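Local coordinates for ferritin like protein (Caulobacter vibrioides, PDB 3HL1) that is of unknown function but has a ferritin-like helical fold and probably binds metal, at residues A[9-14]-A[149-154]; A[62-67]-A[197-202]. All blocks are in the same frame, centred on the assembly; numbering follows the deposited sequence.

How the contacts relate
Contacts 1 and 2 illustrate how a ferritin-like bundle is built from neighbouring antiparallel helix pairs. Contact 1 sets helix 8-35 against helix 144-157; contact 2 sets helix 42-67 against helix 188-207. The segments of the two contacts alternate along the chain. The contact centres are 12 Å apart, on the same side of the chain's centre. A direct bridge joins them: Arg152 NH2 of contact 1 lies 2.9 Å from Asp200 OD1 of contact 2 in a salt bridge, while Arg152 NH2 also packs 3.5 Å from Val199 CG1. At contact 2, Ile202 O hydrogen-bonds an unidentified ligand, probably from the crystallisation liquor, from which no functional site can be assigned.

Contact 1: residues A[9-14]-A[149-154]; sequences PRLYQH and DALRVG
Leu151 meets both Leu11 and His14 through a single methyl, CD1, which lies 3.6 Å from His14 CB and 4.0 Å from Leu11 CD1. The two leucine side chains cross at about a right angle. Leu11 holds CG opposite its backbone N (chi1 176°), a conformation that carries CD1 across to the other helix, where it also reaches Gly154 C at 4.0 Å. At this point the helices come together closely, with Leu11 CA 5.9 Å from Gly154 CA, and the methyl rests directly on main chain.

His14 touches Leu151 with its CB, while its ring turns back along its own helix. ND1 donates to Arg10 O at 2.7 Å in a nearly straight bond (166°), and the acceptor sits almost in the ring plane. The same oxygen receives His14 N from the opposite face of its carbonyl plane. With NE2 bonded to Val138 O, both ring nitrogens are engaged, which should fix the ring's rotation.

The chemistry thus divides in two: between these antiparallel segments the touching is apolar, whereas the buried imidazole meets its polar needs within its own turn and at Val138, in the loop that precedes helix 144-157.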
loop_
_atom_site.group_PDB
_atom_site.type_symbol
_atom_site.label_atom_id
_atom_site.label_comp_id
_atom_site.label_asym_id
_atom_site.label_seq_id
_atom_site.Cartn_x
_atom_site.Cartn_y
_atom_site.Cartn_z
ATOM N N PRO A 9 -5.780 0.554 22.367
ATOM C CA PRO A 9 -4.747 -0.328 21.806
ATOM C C PRO A 9 -5.133 -1.044 20.502
ATOM O O PRO A 9 -4.294 -1.191 19.584
ATOM C CB PRO A 9 -4.423 -1.291 22.959
ATOM C CG PRO A 9 -4.887 -0.590 24.213
ATOM C CD PRO A 9 -6.074 0.254 23.791
ATOM N N ARG A 10 -6.366 -1.478 20.395
ATOM C CA ARG A 10 -6.838 -2.144 19.204
ATOM C C ARG A 10 -6.964 -1.194 18.035
ATOM O O ARG A 10 -6.718 -1.582 16.900
ATOM C CB ARG A 10 -8.160 -2.873 19.499
ATOM C CG ARG A 10 -8.011 -4.043 20.490
ATOM C CD ARG A 10 -7.804 -5.393 19.831
ATOM N NE ARG A 10 -7.584 -6.515 20.769
ATOM C CZ ARG A 10 -8.499 -7.064 21.597
ATOM N NH1 ARG A 10 -9.751 -6.619 21.662
ATOM N NH2 ARG A 10 -8.156 -8.086 22.392
ATOM N N LEU A 11 -7.344 0.047 18.307
ATOM C CA LEU A 11 -7.400 1.081 17.247
ATOM C C LEU A 11 -5.993 1.269 16.742
ATOM O O LEU A 11 -5.751 1.191 15.523
ATOM C CB LEU A 11 -8.006 2.394 17.766
ATOM C CG LEU A 11 -7.993 3.517 16.708
ATOM C CD1 LEU A 11 -8.837 3.062 15.526
ATOM C CD2 LEU A 11 -8.497 4.805 17.291
ATOM N N TYR A 12 -5.034 1.403 17.653
ATOM C CA TYR A 12 -3.608 1.531 17.280
ATOM C C TYR A 12 -3.089 0.343 16.440
ATOM O O TYR A 12 -2.383 0.517 15.412
ATOM C CB TYR A 12 -2.764 1.736 18.558
ATOM C CG TYR A 12 -2.873 3.114 19.219
ATOM C CD1 TYR A 12 -3.733 4.125 18.741
ATOM C CD2 TYR A 12 -2.125 3.394 20.337
ATOM C CE1 TYR A 12 -3.796 5.388 19.363
ATOM C CE2 TYR A 12 -2.163 4.600 20.924
ATOM C CZ TYR A 12 -2.980 5.605 20.465
ATOM O OH TYR A 12 -2.953 6.798 21.154
ATOM N N GLN A 13 -3.459 -0.873 16.863
ATOM C CA GLN A 13 -3.119 -2.062 16.103
ATOM C C GLN A 13 -3.697 -2.018 14.686
ATOM O O GLN A 13 -3.033 -2.391 13.725
ATOM C CB GLN A 13 -3.639 -3.296 16.819
ATOM C CG GLN A 13 -2.770 -3.713 17.927
ATOM C CD GLN A 13 -3.175 -5.065 18.525
ATOM O OE1 GLN A 13 -4.038 -5.154 19.380
ATOM N NE2 GLN A 13 -2.514 -6.087 18.088
ATOM N N HIS A 14 -4.915 -1.497 14.555
ATOM C CA HIS A 14 -5.525 -1.361 13.226
ATOM C C HIS A 14 -4.867 -0.268 12.368
ATOM O O HIS A 14 -4.800 -0.408 11.162
ATOM C CB HIS A 14 -7.018 -1.179 13.300
ATOM C CG HIS A 14 -7.776 -2.446 13.587
ATOM N ND1 HIS A 14 -7.838 -3.006 14.843
ATOM C CD2 HIS A 14 -8.455 -3.292 12.774
ATOM C CE1 HIS A 14 -8.550 -4.125 14.800
ATOM N NE2 HIS A 14 -8.916 -4.337 13.550
ATOM N N ASP A 149 -13.775 0.585 6.683
ATOM C CA ASP A 149 -15.037 0.674 7.385
ATOM C C ASP A 149 -14.946 0.440 8.899
ATOM O O ASP A 149 -15.579 1.168 9.697
ATOM C CB ASP A 149 -15.988 -0.402 6.864
ATOM C CG ASP A 149 -16.723 -0.003 5.622
ATOM O OD1 ASP A 149 -16.597 1.135 5.132
ATOM O OD2 ASP A 149 -17.471 -0.872 5.153
ATOM N N ALA A 150 -14.267 -0.648 9.276
ATOM C CA ALA A 150 -14.000 -0.976 10.692
ATOM C C ALA A 150 -13.198 0.148 11.332
ATOM O O ALA A 150 -13.506 0.621 12.434
ATOM C CB ALA A 150 -13.251 -2.282 10.796
ATOM N N LEU A 151 -12.149 0.591 10.657
ATOM C CA LEU A 151 -11.340 1.683 11.204
ATOM C C LEU A 151 -12.167 2.956 11.524
ATOM O O LEU A 151 -12.038 3.538 12.570
ATOM C CB LEU A 151 -10.214 2.006 10.242
ATOM C CG LEU A 151 -9.067 2.776 10.886
ATOM C CD1 LEU A 151 -8.209 1.873 11.772
ATOM C CD2 LEU A 151 -8.214 3.476 9.780
ATOM N N ARG A 152 -13.061 3.358 10.632
ATOM C CA ARG A 152 -13.978 4.495 10.922
ATOM C C ARG A 152 -14.803 4.337 12.224
ATOM O O ARG A 152 -15.019 5.302 12.951
ATOM C CB ARG A 152 -14.985 4.693 9.788
ATOM C CG ARG A 152 -14.410 5.175 8.512
ATOM C CD ARG A 152 -15.572 5.405 7.514
ATOM N NE ARG A 152 -15.063 5.834 6.218
ATOM C CZ ARG A 152 -14.924 5.045 5.158
ATOM N NH1 ARG A 152 -15.205 3.751 5.217
ATOM N NH2 ARG A 152 -14.455 5.547 4.028
ATOM N N VAL A 153 -15.198 3.125 12.551
ATOM C CA VAL A 153 -15.942 2.862 13.789
ATOM C C VAL A 153 -15.086 3.097 15.021
ATOM O O VAL A 153 -15.509 3.820 15.945
ATOM C CB VAL A 153 -16.597 1.435 13.791
ATOM C CG1 VAL A 153 -17.248 1.087 15.155
ATOM C CG2 VAL A 153 -17.628 1.360 12.683
ATOM N N GLY A 154 -13.878 2.525 15.048
ATOM C CA GLY A 154 -12.961 2.795 16.154
ATOM C C GLY A 154 -12.628 4.265 16.285
ATOM O O GLY A 154 -12.603 4.800 17.392
#

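Contact 2: residues A[62-67]-A[197-202]; sequences SNIANA and TLVDII
Asn63 and Ile64 meet Leu198 and Val199 from the side of helix 42-67, and they do so in unlike ways. The segment begins at Ser62, whose carbonyl oxygen serves the helix rather than the interface: it accepts the backbone N of Asn66 and, from the opposite face of its plane, Asn66 ND2 at 3.0 Å. The latter bond is bent, at 132°.

Asn63 turns its CB toward helix 188-207, and that carbon comes within 4.3 Å of Leu198 CD1. Its amide is occupied elsewhere, ND2 donating to the carbonyls of Leu182 and Met169, so what Leu198 meets is the aliphatic root of a polar side chain.

Ile64 supplies the main apolar surface. Its CG1 stands opposite the carbonyl carbon (chi1 -64°) and the chain is extended beyond it, which sends CD1 out against both Leu198 and Val199. There CD1 lies 3.6 Å from Val199 CG2 and 4.0 Å from Leu198 CB. Ile64 runs alongside Leu198 in the opposite sense, with CG1 4.1 Å from Leu198 CD1, but crosses Val199 at about a right angle. Phe15 of helix 8-35 and Met155 of helix 144-157 also touch Ile64, placing it where four helices meet.

Farther on, Asn66 is bound to surrounding chain, its OD1 to Ser71 OG and its ND2 to Phe284 O, and Ala67 makes backbone bonds with Arg163.

With axes 10.6 Å apart and running at 156°, the two segments are joined by aliphatic packing without a hydrogen bond between them. Their pairing therefore rests on the fit of Ile64 against Leu198 and Val199, while the buried amides of Asn63 and Asn66 are satisfied by loop carbonyls and Ser71.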
loop_
_atom_site.group_PDB
_atom_site.type_symbol
_atom_site.label_atom_id
_atom_site.label_comp_id
_atom_site.label_asym_id
_atom_site.label_seq_id
_atom_site.Cartn_x
_atom_site.Cartn_y
_atom_site.Cartn_z
ATOM N N SER A 62 -0.542 7.527 8.433
ATOM C CA SER A 62 0.334 8.052 9.478
ATOM C C SER A 62 -0.281 9.313 10.131
ATOM O O SER A 62 -0.256 9.500 11.348
ATOM C CB SER A 62 1.719 8.407 8.914
ATOM O OG SER A 62 2.555 8.923 9.956
ATOM N N ASN A 63 -0.809 10.201 9.309
ATOM C CA ASN A 63 -1.426 11.436 9.804
ATOM C C ASN A 63 -2.650 11.177 10.673
ATOM O O ASN A 63 -2.778 11.763 11.751
ATOM C CB ASN A 63 -1.803 12.401 8.623
ATOM C CG ASN A 63 -0.600 13.061 8.018
ATOM O OD1 ASN A 63 0.521 12.990 8.568
ATOM N ND2 ASN A 63 -0.816 13.766 6.856
ATOM N N ILE A 64 -3.489 10.250 10.264
ATOM C CA ILE A 64 -4.655 9.882 11.063
ATOM C C ILE A 64 -4.193 9.246 12.389
ATOM O O ILE A 64 -4.661 9.597 13.458
ATOM C CB ILE A 64 -5.574 8.871 10.315
ATOM C CG1 ILE A 64 -6.165 9.496 9.034
ATOM C CG2 ILE A 64 -6.730 8.392 11.261
ATOM C CD1 ILE A 64 -6.798 8.460 8.124
ATOM N N ALA A 65 -3.312 8.254 12.301
ATOM C CA ALA A 65 -2.816 7.543 13.484
ATOM C C ALA A 65 -2.177 8.544 14.442
ATOM O O ALA A 65 -2.403 8.487 15.652
ATOM C CB ALA A 65 -1.811 6.441 13.082
ATOM N N ASN A 66 -1.319 9.410 13.924
ATOM C CA ASN A 66 -0.659 10.390 14.762
ATOM C C ASN A 66 -1.613 11.355 15.472
ATOM O O ASN A 66 -1.368 11.740 16.644
ATOM C CB ASN A 66 0.460 11.164 14.028
ATOM C CG ASN A 66 1.764 10.452 14.081
ATOM O OD1 ASN A 66 2.347 10.257 15.161
ATOM N ND2 ASN A 66 2.219 9.983 12.928
ATOM N N ALA A 67 -2.663 11.766 14.789
ATOM C CA ALA A 67 -3.704 12.592 15.404
ATOM C C ALA A 67 -4.328 11.894 16.627
ATOM O O ALA A 67 -4.660 12.578 17.603
ATOM C CB ALA A 67 -4.791 12.919 14.429
ATOM N N THR A 197 -12.230 12.487 6.310
ATOM C CA THR A 197 -12.016 12.911 4.941
ATOM C C THR A 197 -10.806 12.204 4.377
ATOM O O THR A 197 -10.838 11.739 3.257
ATOM C CB THR A 197 -11.855 14.432 4.900
ATOM O OG1 THR A 197 -13.043 15.025 5.457
ATOM C CG2 THR A 197 -11.564 14.940 3.485
ATOM N N LEU A 198 -9.728 12.136 5.160
ATOM C CA LEU A 198 -8.512 11.430 4.722
ATOM C C LEU A 198 -8.801 9.965 4.434
ATOM O O LEU A 198 -8.313 9.437 3.420
ATOM C CB LEU A 198 -7.360 11.595 5.707
ATOM C CG LEU A 198 -6.941 13.004 6.123
ATOM C CD1 LEU A 198 -5.669 12.938 6.932
ATOM C CD2 LEU A 198 -6.842 13.887 4.959
ATOM N N VAL A 199 -9.605 9.295 5.278
ATOM C CA VAL A 199 -10.012 7.906 4.964
ATOM C C VAL A 199 -10.765 7.816 3.629
ATOM O O VAL A 199 -10.515 6.906 2.828
ATOM C CB VAL A 199 -10.836 7.255 6.080
ATOM C CG1 VAL A 199 -11.342 5.846 5.656
ATOM C CG2 VAL A 199 -10.010 7.155 7.354
ATOM N N ASP A 200 -11.670 8.764 3.387
ATOM C CA ASP A 200 -12.462 8.814 2.134
ATOM C C ASP A 200 -11.615 8.964 0.890
ATOM O O ASP A 200 -11.834 8.269 -0.059
ATOM C CB ASP A 200 -13.532 9.922 2.175
ATOM C CG ASP A 200 -14.750 9.507 2.991
ATOM O OD1 ASP A 200 -14.939 8.282 3.235
ATOM O OD2 ASP A 200 -15.513 10.395 3.406
ATOM N N ILE A 201 -10.602 9.826 0.941
ATOM C CA ILE A 201 -9.633 9.929 -0.129
ATOM C C ILE A 201 -8.923 8.613 -0.398
ATOM O O ILE A 201 -8.733 8.279 -1.540
ATOM C CB ILE A 201 -8.548 11.000 0.179
ATOM C CG1 ILE A 201 -9.148 12.410 0.191
ATOM C CG2 ILE A 201 -7.403 10.911 -0.870
ATOM C CD1 ILE A 201 -8.325 13.420 0.956
ATOM N N ILE A 202 -8.493 7.886 0.654
ATOM C CA ILE A 202 -7.819 6.612 0.516
ATOM C C ILE A 202 -8.696 5.562 -0.175
ATOM O O ILE A 202 -8.261 4.888 -1.118
ATOM C CB ILE A 202 -7.364 6.041 1.905
ATOM C CG1 ILE A 202 -6.278 6.916 2.545
ATOM C CG2 ILE A 202 -6.818 4.621 1.726
ATOM C CD1 ILE A 202 -5.971 6.577 4.019
#